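Side-chain contacts in D-2-hydroxyacid dehydrogensase protein (Ketogulonicigenium vulgare, PDB 4LSW), which probably catalyses the NAD(P)-dependent, reversible interconversion of D-2-hydroxyacids and 2-oxoacids: residues Leu55-Ser58 / Arg59-Glu63; Leu107-Ala110 / Met111-Gln115; Thr124-Ser128 / Gly129-Ala133; His213-Gly216 / Arg217-Glu221; Gln295-Arg298 / Asp299-Ala303. All coordinates share one frame; numbering follows the deposited sequence.

Contact 1 (Leu55-Ser58 / Arg59-Glu63); sequences LGAS and RALIE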
loop_
_atom_site.group_PDB
_atom_site.type_symbol
_atom_site.label_atom_id
_atom_site.label_comp_id
_atom_site.label_asym_id
_atom_site.label_seq_id
_atom_site.Cartn_x
_atom_site.Cartn_y
_atom_site.Cartn_z
ATOM N N LEU A 55 -7.166 -7.477 -9.060
ATOM C CA LEU A 55 -8.032 -8.166 -10.014
ATOM C C LEU A 55 -9.410 -7.531 -10.159
ATOM O O LEU A 55 -9.984 -7.521 -11.250
ATOM C CB LEU A 55 -8.200 -9.627 -9.597
ATOM C CG LEU A 55 -6.901 -10.384 -9.353
ATOM C CD1 LEU A 55 -7.177 -11.729 -8.709
ATOM C CD2 LEU A 55 -6.186 -10.574 -10.661
ATOM N N GLY A 56 -9.951 -7.039 -9.051
ATOM C CA GLY A 56 -11.239 -6.365 -9.076
ATOM C C GLY A 56 -12.364 -7.269 -9.533
ATOM O O GLY A 56 -12.410 -8.441 -9.169
ATOM N N ALA A 57 -13.268 -6.718 -10.336
ATOM C CA ALA A 57 -14.401 -7.458 -10.877
ATOM C C ALA A 57 -15.024 -6.610 -11.969
ATOM O O ALA A 57 -15.553 -5.537 -11.693
ATOM C CB ALA A 57 -15.423 -7.749 -9.791
ATOM N N SER A 58 -14.953 -7.080 -13.211
ATOM C CA SER A 58 -15.428 -6.286 -14.340
ATOM C C SER A 58 -16.939 -6.336 -14.494
ATOM O O SER A 58 -17.606 -7.220 -13.944
ATOM C CB SER A 58 -14.789 -6.770 -15.642
ATOM O OG SER A 58 -15.257 -8.071 -15.964
ATOM N N ARG A 59 -17.472 -5.384 -15.256
ATOM C CA ARG A 59 -18.887 -5.389 -15.603
ATOM C C ARG A 59 -19.306 -6.701 -16.263
ATOM O O ARG A 59 -20.342 -7.257 -15.935
ATOM C CB ARG A 59 -19.217 -4.204 -16.520
ATOM C CG ARG A 59 -20.653 -4.217 -17.018
ATOM C CD ARG A 59 -20.997 -2.966 -17.819
ATOM N NE ARG A 59 -21.014 -1.760 -16.994
ATOM C CZ ARG A 59 -22.075 -1.337 -16.319
ATOM N NH1 ARG A 59 -23.204 -2.032 -16.358
ATOM N NH2 ARG A 59 -22.007 -0.226 -15.597
ATOM N N ALA A 60 -18.489 -7.204 -17.184
ATOM C CA ALA A 60 -18.846 -8.427 -17.893
ATOM C C ALA A 60 -18.911 -9.609 -16.927
ATOM O O ALA A 60 -19.783 -10.466 -17.041
ATOM C CB ALA A 60 -17.877 -8.699 -19.029
ATOM N N LEU A 61 -17.989 -9.649 -15.970
ATOM C CA LEU A 61 -18.005 -10.711 -14.975
ATOM C C LEU A 61 -19.253 -10.617 -14.097
ATOM O O LEU A 61 -19.921 -11.618 -13.823
ATOM C CB LEU A 61 -16.753 -10.648 -14.112
ATOM C CG LEU A 61 -16.774 -11.680 -12.995
ATOM C CD1 LEU A 61 -16.794 -13.084 -13.592
ATOM C CD2 LEU A 61 -15.599 -11.494 -12.050
ATOM N N ILE A 62 -19.561 -9.405 -13.657
ATOM C CA ILE A 62 -20.762 -9.152 -12.874
ATOM C C ILE A 62 -22.017 -9.565 -13.648
ATOM O O ILE A 62 -22.925 -10.177 -13.083
ATOM C CB ILE A 62 -20.812 -7.669 -12.444
ATOM C CG1 ILE A 62 -19.732 -7.407 -11.390
ATOM C CG2 ILE A 62 -22.185 -7.302 -11.920
ATOM C CD1 ILE A 62 -19.383 -5.942 -11.193
ATOM N N GLU A 63 -22.050 -9.264 -14.942
ATOM C CA GLU A 63 -23.181 -9.643 -15.791
ATOM C C GLU A 63 -23.324 -11.159 -15.909
ATOM O O GLU A 63 -24.433 -11.681 -16.073
ATOM C CB GLU A 63 -23.042 -9.036 -17.193
ATOM C CG GLU A 63 -23.177 -7.518 -17.242
ATOM C CD GLU A 63 -22.769 -6.929 -18.585
ATOM O OE1 GLU A 63 -21.673 -7.270 -19.086
ATOM O OE2 GLU A 63 -23.547 -6.119 -19.130
#
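Ser58 N-caps the short helix 59-63 where the loop after strand 48-52 runs into it, and its side chain grips the first turn at Leu61. The hydroxyl stands between the backbone N and the carbonyl carbon (chi1 67°), which turns OG back over the helix start to accept from Leu61 N at 3.2 Å. Four residues on from the cap, Ile62 N gives its hydrogen to Ser58 O at 2.9 Å, nearly straight at 169°, and closes the first full turn. Ser58 thus meets the helix with both its side-chain and its main-chain oxygen. Ile62 also leans on that carbonyl with its side chain: CG1, on the side of its own backbone N, comes within 3.3 Å of Ser58 O, and CD1 reaches on to 3.9 Å from Ala57 O. Below the cap, Ala57 CB and Leu61 CD2 make a loose apolar contact at 4.4 Å. Arg59 NH1 forms a salt bridge with Glu88 of helix 83-89. Leu61 packs on Leu39 of helix 35-42, while Ala57 and Ile62 share Ile71 of strand 70-74 and Ile62 also meets Ala85 of helix 83-89, so the capped turn sits between two helices and the six-stranded mixed sheet.

Contact 2 (Leu107-Ala110 / Met111-Gln115); sequences LGVA and MMLAQ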
loop_
_atom_site.group_PDB
_atom_site.type_symbol
_atom_site.label_atom_id
_atom_site.label_comp_id
_atom_site.label_asym_id
_atom_site.label_seq_id
_atom_site.Cartn_x
_atom_site.Cartn_y
_atom_site.Cartn_z
ATOM N N LEU A 107 7.442 -0.203 8.430
ATOM C CA LEU A 107 8.437 -0.367 7.375
ATOM C C LEU A 107 8.920 0.988 6.865
ATOM O O LEU A 107 10.101 1.173 6.635
ATOM C CB LEU A 107 7.945 -1.244 6.222
ATOM C CG LEU A 107 9.102 -1.643 5.292
ATOM C CD1 LEU A 107 10.018 -2.696 5.916
ATOM C CD2 LEU A 107 8.643 -2.095 3.896
ATOM N N GLY A 108 8.005 1.947 6.732
ATOM C CA GLY A 108 8.396 3.280 6.293
ATOM C C GLY A 108 9.472 3.894 7.181
ATOM O O GLY A 108 10.493 4.388 6.707
ATOM N N VAL A 109 9.245 3.840 8.489
ATOM C CA VAL A 109 10.206 4.390 9.431
ATOM C C VAL A 109 11.519 3.599 9.418
ATOM O O VAL A 109 12.606 4.174 9.454
ATOM C CB VAL A 109 9.586 4.452 10.832
ATOM C CG1 VAL A 109 10.608 4.878 11.858
ATOM C CG2 VAL A 109 8.419 5.413 10.811
ATOM N N ALA A 110 11.409 2.276 9.333
ATOM C CA ALA A 110 12.585 1.416 9.248
ATOM C C ALA A 110 13.431 1.744 8.028
ATOM O O ALA A 110 14.656 1.726 8.091
ATOM C CB ALA A 110 12.173 -0.025 9.214
ATOM N N MET A 111 12.760 2.031 6.920
ATOM C CA MET A 111 13.430 2.388 5.679
ATOM C C MET A 111 14.199 3.701 5.783
ATOM O O MET A 111 15.324 3.808 5.305
ATOM C CB MET A 111 12.415 2.453 4.534
ATOM C CG MET A 111 11.933 1.064 4.096
ATOM S SD MET A 111 10.453 1.077 3.060
ATOM C CE MET A 111 11.022 1.962 1.597
ATOM N N MET A 112 13.585 4.711 6.392
ATOM C CA MET A 112 14.275 5.972 6.640
ATOM C C MET A 112 15.553 5.737 7.441
ATOM O O MET A 112 16.624 6.223 7.077
ATOM C CB MET A 112 13.376 6.954 7.404
ATOM C CG MET A 112 14.140 8.164 7.942
ATOM S SD MET A 112 13.192 9.237 9.035
ATOM C CE MET A 112 12.888 8.095 10.365
ATOM N N LEU A 113 15.438 4.957 8.516
ATOM C CA LEU A 113 16.588 4.682 9.363
ATOM C C LEU A 113 17.667 3.920 8.605
ATOM O O LEU A 113 18.847 4.254 8.691
ATOM C CB LEU A 113 16.157 3.888 10.601
ATOM C CG LEU A 113 15.377 4.683 11.652
ATOM C CD1 LEU A 113 14.579 3.719 12.509
ATOM C CD2 LEU A 113 16.350 5.481 12.500
ATOM N N ALA A 114 17.258 2.895 7.865
ATOM C CA ALA A 114 18.206 2.073 7.119
ATOM C C ALA A 114 18.972 2.870 6.065
ATOM O O ALA A 114 20.173 2.689 5.909
ATOM C CB ALA A 114 17.504 0.882 6.485
ATOM N N GLN A 115 18.280 3.757 5.350
ATOM C CA GLN A 115 18.940 4.566 4.340
ATOM C C GLN A 115 19.818 5.626 4.982
ATOM O O GLN A 115 20.978 5.804 4.597
ATOM C CB GLN A 115 17.908 5.209 3.409
ATOM C CG GLN A 115 18.537 5.994 2.262
ATOM C CD GLN A 115 19.472 5.160 1.410
ATOM O OE1 GLN A 115 19.259 3.961 1.216
ATOM N NE2 GLN A 115 20.521 5.792 0.900
#
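Leu107 and Met111, one helical turn apart on helix 101-116, bring their side chains together through Leu107 CD2 and Met111 SD at 3.7 Å. The two chains cross at a slant, and the sulfur also lies 3.8 Å from Leu107 CG, so the branch point and one methyl of the leucine both bear on it. Met111 CG stands beside its own backbone N (chi1 -73°), which lays it 3.1 Å from Leu107 O, the carbonyl that accepts from Met111 N at 2.8 Å. A bend at the last torsion then carries the methyl off from Leu107. On another side of the helix Val109 CG1 meets Leu113 CD1 at 4.2 Å, the two side chains lying alongside each other and pointing the same way; Val109 CG1 is also 4.2 Å from Met112 CE. Beneath these contacts, Met112 N bonds to Gly108 O, Leu113 N to Val109 O and Ala114 N to Ala110 O, which fixes the spacing of the side chains. Farther out, Met111 lies on Leu277 of strand 276-278, Met112 on Phe200 and Phe202 of strand 200-203, and Val109 on Arg163 of helix 155-165. The side-chain meetings are all apolar: the helix is held by its own backbone bonds, and Met111 and Met112 pack on strands of the parallel sheet, while Leu107 and Leu113 meet loops.

Contact 3 (Thr124-Ser128 / Gly129-Ala133); sequences TWARS and GKWAA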
loop_
_atom_site.group_PDB
_atom_site.type_symbol
_atom_site.label_atom_id
_atom_site.label_comp_id
_atom_site.label_asym_id
_atom_site.label_seq_id
_atom_site.Cartn_x
_atom_site.Cartn_y
_atom_site.Cartn_z
ATOM N N THR A 124 27.008 -5.378 4.460
ATOM C CA THR A 124 27.966 -5.842 3.453
ATOM C C THR A 124 29.400 -5.563 3.900
ATOM O O THR A 124 30.285 -6.402 3.712
ATOM C CB THR A 124 27.713 -5.183 2.074
ATOM O OG1 THR A 124 26.378 -5.454 1.635
ATOM C CG2 THR A 124 28.703 -5.702 1.020
ATOM N N TRP A 125 29.625 -4.396 4.502
ATOM C CA TRP A 125 30.952 -4.005 4.968
ATOM C C TRP A 125 31.518 -5.020 5.964
ATOM O O TRP A 125 32.666 -5.453 5.844
ATOM C CB TRP A 125 30.909 -2.605 5.588
ATOM C CG TRP A 125 32.243 -1.941 5.712
ATOM C CD1 TRP A 125 32.963 -1.748 6.853
ATOM C CD2 TRP A 125 33.014 -1.364 4.646
ATOM N NE1 TRP A 125 34.143 -1.092 6.564
ATOM C CE2 TRP A 125 34.194 -0.849 5.215
ATOM C CE3 TRP A 125 32.817 -1.235 3.267
ATOM C CZ2 TRP A 125 35.175 -0.216 4.452
ATOM C CZ3 TRP A 125 33.792 -0.609 2.511
ATOM C CH2 TRP A 125 34.955 -0.107 3.107
ATOM N N ALA A 126 30.707 -5.414 6.938
ATOM C CA ALA A 126 31.151 -6.386 7.927
ATOM C C ALA A 126 31.194 -7.786 7.320
ATOM O O ALA A 126 32.163 -8.528 7.516
ATOM C CB ALA A 126 30.222 -6.353 9.145
ATOM N N ARG A 127 30.157 -8.135 6.563
ATOM C CA ARG A 127 30.033 -9.486 6.012
ATOM C C ARG A 127 31.148 -9.827 5.022
ATOM O O ARG A 127 31.705 -10.927 5.063
ATOM C CB ARG A 127 28.658 -9.698 5.371
ATOM C CG ARG A 127 28.364 -11.146 4.988
ATOM C CD ARG A 127 26.891 -11.357 4.642
ATOM N NE ARG A 127 26.023 -11.052 5.783
ATOM C CZ ARG A 127 25.708 -11.924 6.734
ATOM N NH1 ARG A 127 26.182 -13.161 6.682
ATOM N NH2 ARG A 127 24.916 -11.562 7.737
ATOM N N SER A 128 31.474 -8.878 4.146
ATOM C CA SER A 128 32.485 -9.091 3.106
ATOM C C SER A 128 33.893 -9.157 3.675
ATOM O O SER A 128 34.802 -9.689 3.032
ATOM C CB SER A 128 32.434 -7.955 2.083
ATOM O OG SER A 128 32.906 -6.752 2.673
ATOM N N GLY A 129 34.083 -8.598 4.864
ATOM C CA GLY A 129 35.390 -8.581 5.496
ATOM C C GLY A 129 36.152 -7.278 5.321
ATOM O O GLY A 129 37.293 -7.152 5.775
ATOM N N LYS A 130 35.526 -6.299 4.673
ATOM C CA LYS A 130 36.175 -5.014 4.438
ATOM C C LYS A 130 36.349 -4.193 5.717
ATOM O O LYS A 130 37.224 -3.335 5.794
ATOM C CB LYS A 130 35.428 -4.222 3.362
ATOM C CG LYS A 130 35.418 -4.918 2.006
ATOM C CD LYS A 130 34.875 -4.035 0.891
ATOM C CE LYS A 130 34.506 -4.888 -0.318
ATOM N NZ LYS A 130 34.176 -4.089 -1.528
ATOM N N TRP A 131 35.519 -4.463 6.724
ATOM C CA TRP A 131 35.659 -3.813 8.024
ATOM C C TRP A 131 37.045 -4.094 8.614
ATOM O O TRP A 131 37.723 -3.189 9.101
ATOM C CB TRP A 131 34.548 -4.294 8.968
ATOM C CG TRP A 131 34.524 -3.643 10.321
ATOM C CD1 TRP A 131 35.062 -2.438 10.673
ATOM C CD2 TRP A 131 33.906 -4.164 11.506
ATOM N NE1 TRP A 131 34.826 -2.183 12.005
ATOM C CE2 TRP A 131 34.121 -3.231 12.537
ATOM C CE3 TRP A 131 33.201 -5.337 11.793
ATOM C CZ2 TRP A 131 33.653 -3.431 13.838
ATOM C CZ3 TRP A 131 32.733 -5.532 13.086
ATOM C CH2 TRP A 131 32.959 -4.584 14.087
ATOM N N ALA A 132 37.477 -5.347 8.539
ATOM C CA ALA A 132 38.776 -5.730 9.075
ATOM C C ALA A 132 39.921 -5.338 8.142
ATOM O O ALA A 132 40.970 -4.890 8.594
ATOM C CB ALA A 132 38.813 -7.224 9.366
ATOM N N ALA A 133 39.704 -5.503 6.840
ATOM C CA ALA A 133 40.771 -5.329 5.853
ATOM C C ALA A 133 41.009 -3.874 5.448
ATOM O O ALA A 133 42.123 -3.505 5.079
ATOM C CB ALA A 133 40.494 -6.179 4.626
#
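Trp125 O accepts from Trp131 N, six residues on, at 3.1 Å across the break between helix 119-128 and helix 130-133. Gly129 is the first residue to leave helical angles, turning to positive phi (98°), and at its backbone angles a CB would be jammed against Ser128 O. The bond from Trp131 N is bent at the hydrogen and reaches the carbonyl from above its plane; Gly129 N reaches Ala126 O at 3.3 Å, still farther out of plane. This reversal folds Lys130 over the indole of Trp125. Lys130 CB sits 3.8 Å from the centroid of the six-membered ring and 5° off its normal, a CH-pi contact square on the face, while its aliphatic chain runs on past the ring, with CD 3.9 Å from Trp125 CZ3. Trp125 CD1 touches Trp131 CB at 3.7 Å, and the two indoles meet obliquely, with their planes at 41°. Ser128 OG, turned back between its backbone N and carbonyl carbon, gives its hydrogen to Thr124 O at 2.8 Å and receives a weak bond from Lys130 N. Trp125 NE1 is bonded to Gly135 O. The contact combines backbone bonds round the glycine with CH-pi and apolar packing at the protein surface: a tryptophan face takes Lys130 CB, and Ser128 OG, acting as donor and as weak acceptor, links the two helices.

Contact 4 (His213-Gly216 / Arg217-Glu221); sequences HIVG and RDVIE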
loop_
_atom_site.group_PDB
_atom_site.type_symbol
_atom_site.label_atom_id
_atom_site.label_comp_id
_atom_site.label_asym_id
_atom_site.label_seq_id
_atom_site.Cartn_x
_atom_site.Cartn_y
_atom_site.Cartn_z
ATOM N N HIS A 213 -0.459 18.310 -3.958
ATOM C CA HIS A 213 0.099 17.230 -3.140
ATOM C C HIS A 213 0.817 16.172 -3.981
ATOM O O HIS A 213 1.367 15.198 -3.459
ATOM C CB HIS A 213 -1.001 16.594 -2.281
ATOM C CG HIS A 213 -1.599 17.536 -1.281
ATOM N ND1 HIS A 213 -2.955 17.679 -1.106
ATOM C CD2 HIS A 213 -1.008 18.386 -0.406
ATOM C CE1 HIS A 213 -3.181 18.584 -0.164
ATOM N NE2 HIS A 213 -2.016 19.025 0.274
ATOM N N ILE A 214 0.809 16.360 -5.291
ATOM C CA ILE A 214 1.537 15.474 -6.184
ATOM C C ILE A 214 3.056 15.696 -6.063
ATOM O O ILE A 214 3.517 16.845 -5.979
ATOM C CB ILE A 214 1.086 15.716 -7.644
ATOM C CG1 ILE A 214 -0.396 15.368 -7.803
ATOM C CG2 ILE A 214 1.960 14.939 -8.621
ATOM C CD1 ILE A 214 -1.007 15.854 -9.117
ATOM N N VAL A 215 3.826 14.607 -6.046
ATOM C CA VAL A 215 5.275 14.696 -5.900
ATOM C C VAL A 215 5.951 14.738 -7.262
ATOM O O VAL A 215 6.261 13.701 -7.850
ATOM C CB VAL A 215 5.854 13.533 -5.065
ATOM C CG1 VAL A 215 7.357 13.713 -4.855
ATOM C CG2 VAL A 215 5.138 13.456 -3.728
ATOM N N GLY A 216 6.174 15.951 -7.751
ATOM C CA GLY A 216 6.862 16.147 -9.012
ATOM C C GLY A 216 8.205 16.835 -8.826
ATOM O O GLY A 216 8.734 16.904 -7.711
ATOM N N ARG A 217 8.757 17.365 -9.914
ATOM C CA ARG A 217 10.063 18.028 -9.869
ATOM C C ARG A 217 10.153 19.113 -8.788
ATOM O O ARG A 217 11.152 19.183 -8.076
ATOM C CB ARG A 217 10.433 18.637 -11.234
ATOM C CG ARG A 217 11.723 19.455 -11.209
ATOM C CD ARG A 217 12.094 20.009 -12.595
ATOM N NE ARG A 217 12.985 19.121 -13.332
ATOM C CZ ARG A 217 14.257 19.397 -13.606
ATOM N NH1 ARG A 217 14.798 20.546 -13.221
ATOM N NH2 ARG A 217 14.990 18.529 -14.287
ATOM N N ASP A 218 9.128 19.955 -8.658
ATOM C CA ASP A 218 9.207 21.041 -7.689
ATOM C C ASP A 218 9.273 20.539 -6.243
ATOM O O ASP A 218 10.047 21.063 -5.438
ATOM C CB ASP A 218 8.057 22.047 -7.876
ATOM C CG ASP A 218 8.198 22.872 -9.141
ATOM O OD1 ASP A 218 9.330 23.019 -9.634
ATOM O OD2 ASP A 218 7.164 23.373 -9.626
ATOM N N VAL A 219 8.470 19.526 -5.924
ATOM C CA VAL A 219 8.490 18.965 -4.569
ATOM C C VAL A 219 9.836 18.304 -4.312
ATOM O O VAL A 219 10.448 18.502 -3.262
ATOM C CB VAL A 219 7.369 17.944 -4.368
ATOM C CG1 VAL A 219 7.510 17.250 -3.006
ATOM C CG2 VAL A 219 6.029 18.644 -4.475
ATOM N N ILE A 220 10.297 17.531 -5.287
ATOM C CA ILE A 220 11.559 16.813 -5.172
ATOM C C ILE A 220 12.727 17.781 -4.995
ATOM O O ILE A 220 13.621 17.567 -4.176
ATOM C CB ILE A 220 11.765 15.881 -6.381
ATOM C CG1 ILE A 220 10.708 14.771 -6.354
ATOM C CG2 ILE A 220 13.174 15.310 -6.366
ATOM C CD1 ILE A 220 10.578 14.007 -7.661
ATOM N N GLU A 221 12.712 18.872 -5.755
ATOM C CA GLU A 221 13.789 19.855 -5.670
ATOM C C GLU A 221 13.776 20.587 -4.335
ATOM O O GLU A 221 14.824 20.896 -3.773
ATOM C CB GLU A 221 13.712 20.848 -6.839
ATOM C CG GLU A 221 14.131 20.202 -8.141
ATOM C CD GLU A 221 14.396 21.192 -9.246
ATOM O OE1 GLU A 221 13.973 22.369 -9.147
ATOM O OE2 GLU A 221 15.034 20.770 -10.226
HETATM O O HOH W 1 5.999 19.028 -7.883
#
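Val215 and Val219 meet through their CG1 methyls at 4.0 Å, and the same Val215 methyl touches Ile220 CG1 at 3.8 Å, with each pair of side chains crossing at about a right angle. In both valines CG1 lies opposite the backbone N (chi1 -176° in Val215, 173° in Val219), the setting that brings these two methyls together. The other Val219 branch, CG2, swings beside its own backbone N and ends 3.4 Å from Ile214 O. Ile220 takes the opposite choice for CG1, beside the backbone N at chi1 -66°, and rests it 3.2 Å from Gly216 O. That carbonyl also accepts from Ile220 N at 3.0 Å, almost in line with C=O. Gly216 is the N-cap of helix 217-223, which flanks the seven-stranded parallel sheet of the Rossmann-type NAD-binding domain. Without a side chain of its own to cap with, it is joined to the first turn by a water that accepts weakly from Gly216 N and, at 3.2 Å, from Val219 N. Inward, Val215 lies on Leu151 of strand 147-151, Val219 on helix 191-196 and Ile220 on helix 240-249. Along the outer side Arg217, bent at its third torsion, puts NH1 3.0 Å from Glu221 OE2 in a salt bridge, and the same carboxylate oxygen has a second partner in Arg251.

Contact 5 (Gln295-Arg298 / Asp299-Ala303); sequences QLLR and DNLTA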
loop_
_atom_site.group_PDB
_atom_site.type_symbol
_atom_site.label_atom_id
_atom_site.label_comp_id
_atom_site.label_asym_id
_atom_site.label_seq_id
_atom_site.Cartn_x
_atom_site.Cartn_y
_atom_site.Cartn_z
ATOM N N GLN A 295 -8.463 -13.101 7.375
ATOM C CA GLN A 295 -9.529 -13.327 8.345
ATOM C C GLN A 295 -10.694 -12.365 8.132
ATOM O O GLN A 295 -11.861 -12.746 8.254
ATOM C CB GLN A 295 -8.989 -13.182 9.774
ATOM C CG GLN A 295 -9.985 -13.587 10.862
ATOM C CD GLN A 295 -10.266 -15.079 10.867
ATOM O OE1 GLN A 295 -9.359 -15.897 11.050
ATOM N NE2 GLN A 295 -11.528 -15.443 10.658
ATOM N N LEU A 296 -10.370 -11.116 7.810
ATOM C CA LEU A 296 -11.376 -10.083 7.600
ATOM C C LEU A 296 -12.184 -10.346 6.330
ATOM O O LEU A 296 -13.408 -10.189 6.317
ATOM C CB LEU A 296 -10.695 -8.713 7.546
ATOM C CG LEU A 296 -11.594 -7.479 7.517
ATOM C CD1 LEU A 296 -12.710 -7.586 8.550
ATOM C CD2 LEU A 296 -10.745 -6.226 7.753
ATOM N N LEU A 297 -11.491 -10.732 5.265
ATOM C CA LEU A 297 -12.163 -11.148 4.043
ATOM C C LEU A 297 -13.146 -12.270 4.365
ATOM O O LEU A 297 -14.321 -12.208 4.008
ATOM C CB LEU A 297 -11.143 -11.638 3.022
ATOM C CG LEU A 297 -11.746 -12.307 1.784
ATOM C CD1 LEU A 297 -12.060 -11.293 0.689
ATOM C CD2 LEU A 297 -10.810 -13.379 1.264
ATOM N N ARG A 298 -12.667 -13.287 5.067
ATOM C CA ARG A 298 -13.533 -14.411 5.375
ATOM C C ARG A 298 -14.671 -14.011 6.318
ATOM O O ARG A 298 -15.806 -14.459 6.143
ATOM C CB ARG A 298 -12.716 -15.574 5.930
ATOM C CG ARG A 298 -11.762 -16.153 4.902
ATOM C CD ARG A 298 -11.021 -17.366 5.435
ATOM N NE ARG A 298 -9.883 -17.032 6.294
ATOM C CZ ARG A 298 -9.844 -17.237 7.607
ATOM N NH1 ARG A 298 -10.888 -17.763 8.234
ATOM N NH2 ARG A 298 -8.753 -16.925 8.295
ATOM N N ASP A 299 -14.390 -13.156 7.301
ATOM C CA ASP A 299 -15.438 -12.757 8.240
ATOM C C ASP A 299 -16.568 -11.975 7.566
ATOM O O ASP A 299 -17.725 -12.088 7.960
ATOM C CB ASP A 299 -14.866 -11.969 9.427
ATOM C CG ASP A 299 -14.047 -12.833 10.369
ATOM O OD1 ASP A 299 -14.141 -14.077 10.287
ATOM O OD2 ASP A 299 -13.312 -12.261 11.201
ATOM N N ASN A 300 -16.234 -11.192 6.542
ATOM C CA ASN A 300 -17.256 -10.499 5.769
ATOM C C ASN A 300 -18.148 -11.477 5.023
ATOM O O ASN A 300 -19.368 -11.323 5.018
ATOM C CB ASN A 300 -16.636 -9.492 4.794
ATOM C CG ASN A 300 -16.253 -8.189 5.469
ATOM O OD1 ASN A 300 -17.117 -7.409 5.869
ATOM N ND2 ASN A 300 -14.957 -7.944 5.591
ATOM N N LEU A 301 -17.534 -12.479 4.397
ATOM C CA LEU A 301 -18.303 -13.490 3.683
ATOM C C LEU A 301 -19.199 -14.271 4.649
ATOM O O LEU A 301 -20.384 -14.494 4.374
ATOM C CB LEU A 301 -17.375 -14.426 2.901
ATOM C CG LEU A 301 -16.687 -13.799 1.685
ATOM C CD1 LEU A 301 -15.526 -14.666 1.224
ATOM C CD2 LEU A 301 -17.696 -13.588 0.552
ATOM N N THR A 302 -18.634 -14.654 5.788
ATOM C CA THR A 302 -19.367 -15.414 6.794
ATOM C C THR A 302 -20.561 -14.613 7.293
ATOM O O THR A 302 -21.685 -15.124 7.368
ATOM C CB THR A 302 -18.454 -15.783 7.975
ATOM O OG1 THR A 302 -17.374 -16.595 7.500
ATOM C CG2 THR A 302 -19.232 -16.552 9.043
ATOM N N ALA A 303 -20.313 -13.349 7.614
ATOM C CA ALA A 303 -21.362 -12.467 8.094
ATOM C C ALA A 303 -22.469 -12.311 7.056
ATOM O O ALA A 303 -23.652 -12.387 7.381
ATOM C CB ALA A 303 -20.779 -11.114 8.466
#
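Gln295 and Asp299 are joined twice one turn apart on helix 287-306: Asp299 N gives to Gln295 O at 2.7 Å, and the amide Gln295 NE2 gives to Asp299 OD1 at 3.0 Å. Gln295 folds at chi2 (68°), which turns its amide forward along the helix, toward Asp299; OD1 lies in the plane of the Gln295 amide, whereas the N-H comes to it from above the carboxylate plane, 36° out of it. The far end of that amide is occupied as well, since Gln295 OE1 accepts weakly from Arg298 NH2. Arg298 O is used twice, by Thr302 N at 2.9 Å and by Thr302 OG1 at 3.0 Å. The backbone donor comes nearly straight onto the carbonyl, and the hydroxyl, set beside its own backbone N (chi1 -61°), comes from above the carbonyl plane. Leu296 O likewise has two donors: Asn300 N at 3.0 Å and, weakly, Asn300 ND2 at 2.8 Å. ND2 also bonds Thr312 OG1, and Asn300 OD1 accepts weakly from Leu311 N, so both ends of this buried amide are engaged. Leu301 N satisfies Leu297 O, while Leu297 CG and Leu301 CD1 are just in touch at 4.5 Å. Leu297 and Leu301 lie on Ser72 of strand 70-74, Arg298 turns to helix 14-23 with a salt bridge to Asp16, and Asn300 fastens the helix to the chain just before strand 313-315.

Overall arrangement
From the N terminus the contacts follow in series; none nests in or crosses another, and each spans nine or ten consecutive residues. Contact 1 closes the loop between strand 48-52 and helix 59-63, beside the mixed sheet. Contact 2 lies within helix 101-116, on the parallel sheet of the NAD-binding domain, and contact 3 joins helices 119-128 and 130-133 at the surface, its centre about 23 Å from that of contact 2. Contact 4 closes the loop before helix 217-223 in the same domain. With contact 5, on helix 287-306, the chain is back at the mixed sheet: contacts 1 and 5, about 10 Å apart at their nearest atoms, both reach strand 70-74.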